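Local coordinates for protein sensor histidine kinase CitA (Klebsiella pneumoniae, PDB 1P0Z) that binds citrate through its periplasmic domain as a sensor histidine kinase, and probably phosphorylates CitB to switch on citrate-fermentation genes, at residues D79-S92 against G104-I118. Sequence-based numbering, arbitrary orientation. Where two conformers were deposited one is given.
Sequences DSDEALINAKSYVS and GKSPIQDATGKVIGI. With NA (sodium ion), chain L.
Lys-105 NZ forms a salt bridge with Asp-79 OD1 (2.8 Å), reaching that oxygen from above the carboxylate plane, and also donates to Ser-80 OG (2.8 Å). A third bond from NZ goes to a bound citrate. Asp-79 OD2 accepts from Ser-92 OG through its anti lone pair and pairs with Arg-103; these two partners probably fix the rotation of the carboxylate. A bend at chi2 (-125°) carries the lysine chain past Tyr-90; Lys-105 CB makes a CH-pi contact over one face of the ring, offset toward the rim, 4.2 Å from the centroid. The phenol OH donates to Asp-79 O. Reciprocal backbone bonds between Tyr-90 and Lys-105 make an antiparallel hydrogen-bonded pair. One residue along, Ser-106 OG binds sodium and shares a hydrogen bond with Ser-89 OG (2.7 Å). Pro-107 O, Ser-20 and three waters complete the metal site. Farther out, Ala-83 CB meets Ile-118 CD1 at 3.7 Å, Leu-84 CD2 lies against Ile-118 CB, and just past the helix Ala-87 CB touches Val-115 CG2 (3.7 Å). Pro-107 sets CB against Ala-83 O and CG against Ala-87 O. Helix 81-86 thus packs on the antiparallel sheet of CitA's periplasmic PAS-like (Cache) domain, where Lys-105, beside edge strand 90-96, binds citrate, as do Arg-62, His-65 and Arg-103.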
ATOM      1  N   ASP A  79       7.656   8.865  -0.065  1.00 18.33           N
ATOM      2  CA  ASP A  79       6.388   9.241   0.561  1.00 18.94           C
ATOM      3  C   ASP A  79       5.869   8.140   1.486  1.00 20.33           C
ATOM      4  O   ASP A  79       4.665   8.082   1.779  1.00 21.76           O
ATOM      5  CB  ASP A  79       5.342   9.599  -0.514  1.00 17.52           C
ATOM      6  CG  ASP A  79       4.881   8.379  -1.367  1.00 19.12           C
ATOM      7  OD1 ASP A  79       5.625   7.377  -1.499  1.00 19.47           O
ATOM      8  OD2 ASP A  79       3.734   8.433  -1.910  1.00 19.39           O
ATOM      9  N   SER A  80       6.771   7.303   1.980  1.00 19.75           N
ATOM     10  CA  SER A  80       6.361   6.220   2.870  1.00 20.46           C
ATOM     11  C   SER A  80       6.863   6.457   4.305  1.00 20.92           C
ATOM     12  O   SER A  80       6.466   5.746   5.224  1.00 20.00           O
ATOM     13  CB  SER A  80       6.907   4.869   2.375  1.00 22.51           C
ATOM     14  OG  SER A  80       6.388   4.541   1.095  1.00 22.17           O
ATOM     15  N   ASP A  81       7.705   7.478   4.491  1.00 20.63           N
ATOM     16  CA  ASP A  81       8.278   7.709   5.816  1.00 22.00           C
ATOM     17  C   ASP A  81       7.292   7.942   6.932  1.00 21.47           C
ATOM     18  O   ASP A  81       7.473   7.404   8.041  1.00 21.55           O
ATOM     19  CB  ASP A  81       9.251   8.887   5.752  1.00 25.32           C
ATOM     20  CG  ASP A  81      10.612   8.470   5.213  1.00 30.62           C
ATOM     21  OD1 ASP A  81      10.669   7.482   4.433  1.00 33.95           O
ATOM     22  OD2 ASP A  81      11.619   9.129   5.566  1.00 32.73           O
ATOM     23  N   GLU A  82       6.235   8.714   6.654  1.00 20.79           N
ATOM     24  CA  GLU A  82       5.316   9.006   7.743  1.00 20.28           C
ATOM     25  C   GLU A  82       4.586   7.767   8.255  1.00 20.02           C
ATOM     26  O   GLU A  82       4.251   7.697   9.441  1.00 20.98           O
ATOM     27  CB  GLU A  82       4.377  10.151   7.364  1.00 19.79           C
ATOM     28  CG  GLU A  82       5.204  11.454   7.103  1.00 22.38           C
ATOM     29  CD  GLU A  82       6.218  11.774   8.240  1.00 23.54           C
ATOM     30  OE1 GLU A  82       5.891  11.649   9.454  1.00 24.12           O
ATOM     31  OE2 GLU A  82       7.374  12.169   7.917  1.00 26.08           O
ATOM     32  N   ALA A  83       4.375   6.782   7.388  1.00 19.52           N
ATOM     33  CA  ALA A  83       3.733   5.549   7.829  1.00 20.24           C
ATOM     34  C   ALA A  83       4.777   4.643   8.504  1.00 20.54           C
ATOM     35  O   ALA A  83       4.517   4.080   9.574  1.00 19.74           O
ATOM     36  CB  ALA A  83       3.124   4.802   6.620  1.00 21.31           C
ATOM     37  N   LEU A  84       5.945   4.507   7.887  1.00 21.09           N
ATOM     38  CA  LEU A  84       6.970   3.610   8.410  1.00 22.09           C
ATOM     39  C   LEU A  84       7.616   4.061   9.696  1.00 22.49           C
ATOM     40  O   LEU A  84       7.933   3.230  10.578  1.00 23.69           O
ATOM     41  CB  LEU A  84       8.064   3.370   7.357  1.00 21.35           C
ATOM     42  CG  LEU A  84       7.613   2.488   6.184  1.00 22.07           C
ATOM     43  CD1 LEU A  84       8.668   2.494   5.095  1.00 22.95           C
ATOM     44  CD2 LEU A  84       7.268   1.053   6.686  1.00 22.62           C
ATOM     45  N   ILE A  85       7.802   5.364   9.825  1.00 22.60           N
ATOM     46  CA  ILE A  85       8.453   5.904  11.007  1.00 24.18           C
ATOM     47  C   ILE A  85       7.493   6.407  12.055  1.00 24.34           C
ATOM     48  O   ILE A  85       7.688   6.135  13.265  1.00 24.23           O
ATOM     49  CB  ILE A  85       9.414   7.059  10.595  1.00 25.05           C
ATOM     50  CG1 ILE A  85      10.478   6.520   9.637  1.00 26.27           C
ATOM     51  CG2 ILE A  85      10.063   7.679  11.833  1.00 26.92           C
ATOM     52  CD1 ILE A  85      11.324   7.629   9.040  1.00 29.58           C
ATOM     53  N   ASN A  86       6.432   7.107  11.616  1.00 21.59           N
ATOM     54  CA  ASN A  86       5.496   7.708  12.534  1.00 22.33           C
ATOM     55  C   ASN A  86       4.103   7.083  12.627  1.00 20.86           C
ATOM     56  O   ASN A  86       3.226   7.591  13.311  1.00 21.02           O
ATOM     57  CB  ASN A  86       5.436   9.209  12.231  1.00 23.01           C
ATOM     58  CG  ASN A  86       6.749   9.885  12.569  1.00 24.15           C
ATOM     59  OD1 ASN A  86       7.314   9.592  13.632  1.00 26.48           O
ATOM     60  ND2 ASN A  86       7.260  10.771  11.693  1.00 23.73           N
ATOM     61  N   ALA A  87       3.939   5.940  11.968  1.00 20.95           N
ATOM     62  CA  ALA A  87       2.703   5.174  12.003  1.00 20.11           C
ATOM     63  C   ALA A  87       1.455   5.943  11.581  1.00 20.70           C
ATOM     64  O   ALA A  87       0.343   5.662  12.053  1.00 21.36           O
ATOM     65  CB  ALA A  87       2.499   4.533  13.410  1.00 21.38           C
ATOM     66  N   LYS A  88       1.646   6.884  10.659  1.00 18.91           N
ATOM     67  CA  LYS A  88       0.531   7.674  10.132  1.00 19.24           C
ATOM     68  C   LYS A  88      -0.128   6.984   8.927  1.00 18.98           C
ATOM     69  O   LYS A  88       0.549   6.272   8.167  1.00 18.55           O
ATOM     70  CB  LYS A  88       1.028   9.042   9.661  1.00 20.15           C
ATOM     71  CG  LYS A  88       1.696   9.852  10.752  1.00 22.08           C
ATOM     72  CD  LYS A  88       0.763  10.285  11.869  1.00 22.60           C
ATOM     73  CE  LYS A  88       1.469  11.347  12.767  1.00 24.45           C
ATOM     74  NZ  LYS A  88       0.556  11.824  13.842  1.00 25.71           N
ATOM     75  N   SER A  89      -1.442   7.214   8.778  1.00 17.86           N
ATOM     76  CA  SER A  89      -2.192   6.718   7.600  1.00 18.61           C
ATOM     77  C   SER A  89      -2.602   7.984   6.839  1.00 17.64           C
ATOM     78  O   SER A  89      -3.074   8.960   7.440  1.00 19.54           O
ATOM     79  CB  SER A  89      -3.418   5.906   8.015  1.00 17.99           C
ATOM     80  OG  SER A  89      -3.009   4.686   8.673  1.00 19.07           O
ATOM     81  N   TYR A  90      -2.447   7.987   5.523  1.00 17.23           N
ATOM     82  CA  TYR A  90      -2.708   9.224   4.772  1.00 17.18           C
ATOM     83  C   TYR A  90      -2.810   8.978   3.259  1.00 17.26           C
ATOM     84  O   TYR A  90      -2.518   7.882   2.781  1.00 17.61           O
ATOM     85  CB  TYR A  90      -1.538  10.202   4.994  1.00 17.19           C
ATOM     86  CG  TYR A  90      -0.164   9.567   4.762  1.00 18.10           C
ATOM     87  CD1 TYR A  90       0.469   8.843   5.779  1.00 18.17           C
ATOM     88  CD2 TYR A  90       0.480   9.618   3.504  1.00 18.72           C
ATOM     89  CE1 TYR A  90       1.674   8.182   5.565  1.00 19.35           C
ATOM     90  CE2 TYR A  90       1.713   8.947   3.291  1.00 18.90           C
ATOM     91  CZ  TYR A  90       2.304   8.226   4.328  1.00 19.24           C
ATOM     92  OH  TYR A  90       3.525   7.546   4.157  1.00 21.28           O
ATOM     93  N   VAL A  91      -3.249  10.010   2.542  1.00 16.63           N
ATOM     94  CA  VAL A  91      -3.328   9.985   1.094  1.00 16.91           C
ATOM     95  C   VAL A  91      -2.099  10.731   0.570  1.00 18.31           C
ATOM     96  O   VAL A  91      -1.746  11.802   1.067  1.00 20.19           O
ATOM     97  CB  VAL A  91      -4.591  10.710   0.592  1.00 17.75           C
ATOM     98  CG1 VAL A  91      -4.583  10.802  -0.920  1.00 18.74           C
ATOM     99  CG2 VAL A  91      -5.819   9.948   1.076  1.00 18.06           C
ATOM    100  N   SER A  92      -1.440  10.135  -0.418  0.76 17.37           N
ATOM    101  CA  SER A  92      -0.241  10.746  -1.009  0.76 18.83           C
ATOM    102  C   SER A  92      -0.388  10.692  -2.529  0.76 18.28           C
ATOM    103  O   SER A  92      -1.174   9.895  -3.038  0.76 18.20           O
ATOM    104  CB  SER A  92       1.009   9.955  -0.570  0.76 19.90           C
ATOM    105  OG  SER A  92       2.187  10.344  -1.268  0.76 21.36           O
ATOM    106  N   GLY A 104      -3.225   5.469  -0.980  1.00 16.51           N
ATOM    107  CA  GLY A 104      -3.677   5.496   0.410  1.00 17.27           C
ATOM    108  C   GLY A 104      -2.606   4.621   1.082  1.00 17.29           C
ATOM    109  O   GLY A 104      -2.366   3.502   0.627  1.00 16.92           O
ATOM    110  N   LYS A 105      -1.967   5.124   2.148  1.00 16.48           N
ATOM    111  CA  LYS A 105      -0.896   4.404   2.838  1.00 16.71           C
ATOM    112  C   LYS A 105      -1.244   4.219   4.283  1.00 16.41           C
ATOM    113  O   LYS A 105      -1.844   5.101   4.888  1.00 16.74           O
ATOM    114  CB  LYS A 105       0.393   5.203   2.783  1.00 18.78           C
ATOM    115  CG  LYS A 105       0.811   5.657   1.347  1.00 21.13           C
ATOM    116  CD  LYS A 105       2.228   5.179   1.053  1.00 22.18           C
ATOM    117  CE  LYS A 105       2.771   5.864  -0.142  1.00 22.78           C
ATOM    118  NZ  LYS A 105       4.110   5.283  -0.422  1.00 22.85           N
ATOM    119  N   SER A 106      -0.886   3.048   4.829  1.00 15.48           N
ATOM    120  CA  SER A 106      -1.169   2.816   6.261  1.00 16.23           C
ATOM    121  C   SER A 106      -0.125   1.808   6.736  1.00 17.49           C
ATOM    122  O   SER A 106       0.221   0.863   6.010  1.00 17.79           O
ATOM    123  CB  SER A 106      -2.586   2.216   6.417  1.00 17.40           C
ATOM    124  OG  SER A 106      -2.918   2.114   7.808  1.00 16.74           O
ATOM    125  N   PRO A 107       0.355   1.957   7.989  1.00 16.91           N
ATOM    126  CA  PRO A 107       1.366   1.008   8.477  1.00 18.15           C
ATOM    127  C   PRO A 107       0.718  -0.319   8.852  1.00 18.12           C
ATOM    128  O   PRO A 107      -0.492  -0.378   9.149  1.00 18.21           O
ATOM    129  CB  PRO A 107       1.899   1.686   9.755  1.00 18.59           C
ATOM    130  CG  PRO A 107       0.705   2.484  10.273  1.00 19.45           C
ATOM    131  CD  PRO A 107       0.062   3.019   8.963  1.00 18.23           C
ATOM    132  N   ILE A 108       1.485  -1.389   8.762  0.66 18.14           N
ATOM    133  CA  ILE A 108       1.039  -2.709   9.234  0.66 18.09           C
ATOM    134  C   ILE A 108       1.755  -2.755  10.600  0.66 19.53           C
ATOM    135  O   ILE A 108       2.967  -2.534  10.663  0.66 17.33           O
ATOM    136  CB  ILE A 108       1.591  -3.854   8.373  0.66 18.17           C
ATOM    137  CG1 ILE A 108       1.242  -3.642   6.896  0.66 16.76           C
ATOM    138  CG2 ILE A 108       1.032  -5.179   8.892  0.66 17.71           C
ATOM    139  CD1 ILE A 108       1.885  -4.690   5.962  0.66 13.68           C
ATOM    140  N   GLN A 109       1.009  -3.035  11.669  1.00 19.89           N
ATOM    141  CA  GLN A 109       1.549  -3.032  13.044  1.00 20.46           C
ATOM    142  C   GLN A 109       1.356  -4.337  13.783  1.00 22.80           C
ATOM    143  O   GLN A 109       0.363  -5.019  13.561  1.00 21.95           O
ATOM    144  CB  GLN A 109       0.869  -1.922  13.835  1.00 22.67           C
ATOM    145  CG  GLN A 109       1.310  -0.531  13.397  1.00 23.17           C
ATOM    146  CD  GLN A 109       0.379   0.543  13.887  1.00 25.02           C
ATOM    147  OE1 GLN A 109      -0.740   0.689  13.380  1.00 25.69           O
ATOM    148  NE2 GLN A 109       0.820   1.307  14.896  1.00 26.26           N
ATOM    149  N   ASP A 110       2.307  -4.693  14.653  1.00 23.34           N
ATOM    150  CA  ASP A 110       2.079  -5.898  15.460  1.00 25.47           C
ATOM    151  C   ASP A 110       1.129  -5.535  16.617  1.00 26.57           C
ATOM    152  O   ASP A 110       0.681  -4.388  16.738  1.00 25.26           O
ATOM    153  CB  ASP A 110       3.399  -6.530  15.974  1.00 26.50           C
ATOM    154  CG  ASP A 110       4.182  -5.647  16.926  1.00 28.29           C
ATOM    155  OD1 ASP A 110       3.634  -4.736  17.576  1.00 29.20           O
ATOM    156  OD2 ASP A 110       5.409  -5.908  17.050  1.00 31.83           O
ATOM    157  N   ALA A 111       0.832  -6.495  17.492  1.00 28.06           N
ATOM    158  CA  ALA A 111      -0.109  -6.219  18.576  1.00 30.80           C
ATOM    159  C   ALA A 111       0.320  -5.112  19.551  1.00 31.54           C
ATOM    160  O   ALA A 111      -0.527  -4.475  20.155  1.00 32.47           O
ATOM    161  CB  ALA A 111      -0.421  -7.525  19.337  1.00 32.27           C
ATOM    162  N   THR A 112       1.621  -4.869  19.679  1.00 31.83           N
ATOM    163  CA  THR A 112       2.132  -3.823  20.578  1.00 32.20           C
ATOM    164  C   THR A 112       2.160  -2.445  19.938  1.00 31.41           C
ATOM    165  O   THR A 112       2.539  -1.459  20.583  1.00 31.19           O
ATOM    166  CB  THR A 112       3.585  -4.102  20.995  1.00 34.67           C
ATOM    167  OG1 THR A 112       3.757  -5.502  21.187  1.00 37.03           O
ATOM    168  CG2 THR A 112       3.941  -3.328  22.278  1.00 36.03           C
ATOM    169  N   GLY A 113       1.792  -2.378  18.655  1.00 29.44           N
ATOM    170  CA  GLY A 113       1.804  -1.109  17.958  1.00 28.48           C
ATOM    171  C   GLY A 113       3.069  -0.841  17.163  1.00 27.04           C
ATOM    172  O   GLY A 113       3.153   0.167  16.481  1.00 27.54           O
ATOM    173  N   LYS A 114       4.058  -1.733  17.236  1.00 25.42           N
ATOM    174  CA  LYS A 114       5.299  -1.525  16.498  1.00 24.84           C
ATOM    175  C   LYS A 114       5.042  -1.591  14.992  1.00 23.24           C
ATOM    176  O   LYS A 114       4.409  -2.501  14.529  1.00 22.59           O
ATOM    177  CB  LYS A 114       6.316  -2.613  16.855  1.00 26.64           C
ATOM    178  CG  LYS A 114       7.697  -2.364  16.262  1.00 29.97           C
ATOM    179  CD  LYS A 114       8.684  -3.442  16.662  1.00 32.23           C
ATOM    180  CE  LYS A 114       8.468  -4.692  15.864  1.00 34.01           C
ATOM    181  NZ  LYS A 114       9.513  -5.734  16.236  1.00 35.68           N
ATOM    182  N   VAL A 115       5.569  -0.643  14.233  1.00 22.37           N
ATOM    183  CA  VAL A 115       5.382  -0.728  12.782  1.00 21.40           C
ATOM    184  C   VAL A 115       6.302  -1.814  12.200  1.00 22.63           C
ATOM    185  O   VAL A 115       7.532  -1.807  12.410  1.00 22.00           O
ATOM    186  CB  VAL A 115       5.715   0.615  12.104  1.00 21.41           C
ATOM    187  CG1 VAL A 115       5.593   0.463  10.571  1.00 21.85           C
ATOM    188  CG2 VAL A 115       4.781   1.696  12.624  1.00 22.45           C
ATOM    189  N   ILE A 116       5.713  -2.747  11.457  1.00 21.90           N
ATOM    190  CA  ILE A 116       6.490  -3.811  10.824  1.00 21.92           C
ATOM    191  C   ILE A 116       6.393  -3.762   9.299  1.00 21.39           C
ATOM    192  O   ILE A 116       6.915  -4.641   8.591  1.00 23.66           O
ATOM    193  CB  ILE A 116       6.056  -5.228  11.331  1.00 23.14           C
ATOM    194  CG1 ILE A 116       4.576  -5.494  11.009  1.00 22.95           C
ATOM    195  CG2 ILE A 116       6.327  -5.322  12.866  1.00 22.67           C
ATOM    196  CD1 ILE A 116       4.118  -6.963  11.299  1.00 24.73           C
ATOM    197  N   GLY A 117       5.691  -2.753   8.788  1.00 19.61           N
ATOM    198  CA  GLY A 117       5.587  -2.684   7.331  1.00 19.31           C
ATOM    199  C   GLY A 117       4.579  -1.628   6.907  1.00 18.27           C
ATOM    200  O   GLY A 117       4.122  -0.823   7.712  1.00 18.44           O
ATOM    201  N   ILE A 118       4.211  -1.664   5.629  1.00 18.11           N
ATOM    202  CA  ILE A 118       3.310  -0.644   5.081  1.00 18.16           C
ATOM    203  C   ILE A 118       2.472  -1.241   3.935  1.00 18.15           C
ATOM    204  O   ILE A 118       2.911  -2.122   3.206  1.00 17.84           O
ATOM    205  CB  ILE A 118       4.163   0.548   4.536  1.00 18.48           C
ATOM    206  CG1 ILE A 118       3.274   1.663   3.969  1.00 18.59           C
ATOM    207  CG2 ILE A 118       5.173   0.037   3.472  1.00 19.01           C
ATOM    208  CD1 ILE A 118       4.100   2.955   3.582  1.00 20.04           C
TER
HETATM  209 NA    NA L1633      -2.741   0.347   9.445  1.00 19.11          NA
HETATM  210  O   HOH W   1      -2.477  -0.920  11.563  1.00 24.93           O
HETATM  211  O   HOH W   2      -2.867   2.272  11.052  1.00 22.98           O
HETATM  212  O   HOH W   3      -5.070   0.050   9.785  1.00 20.21           O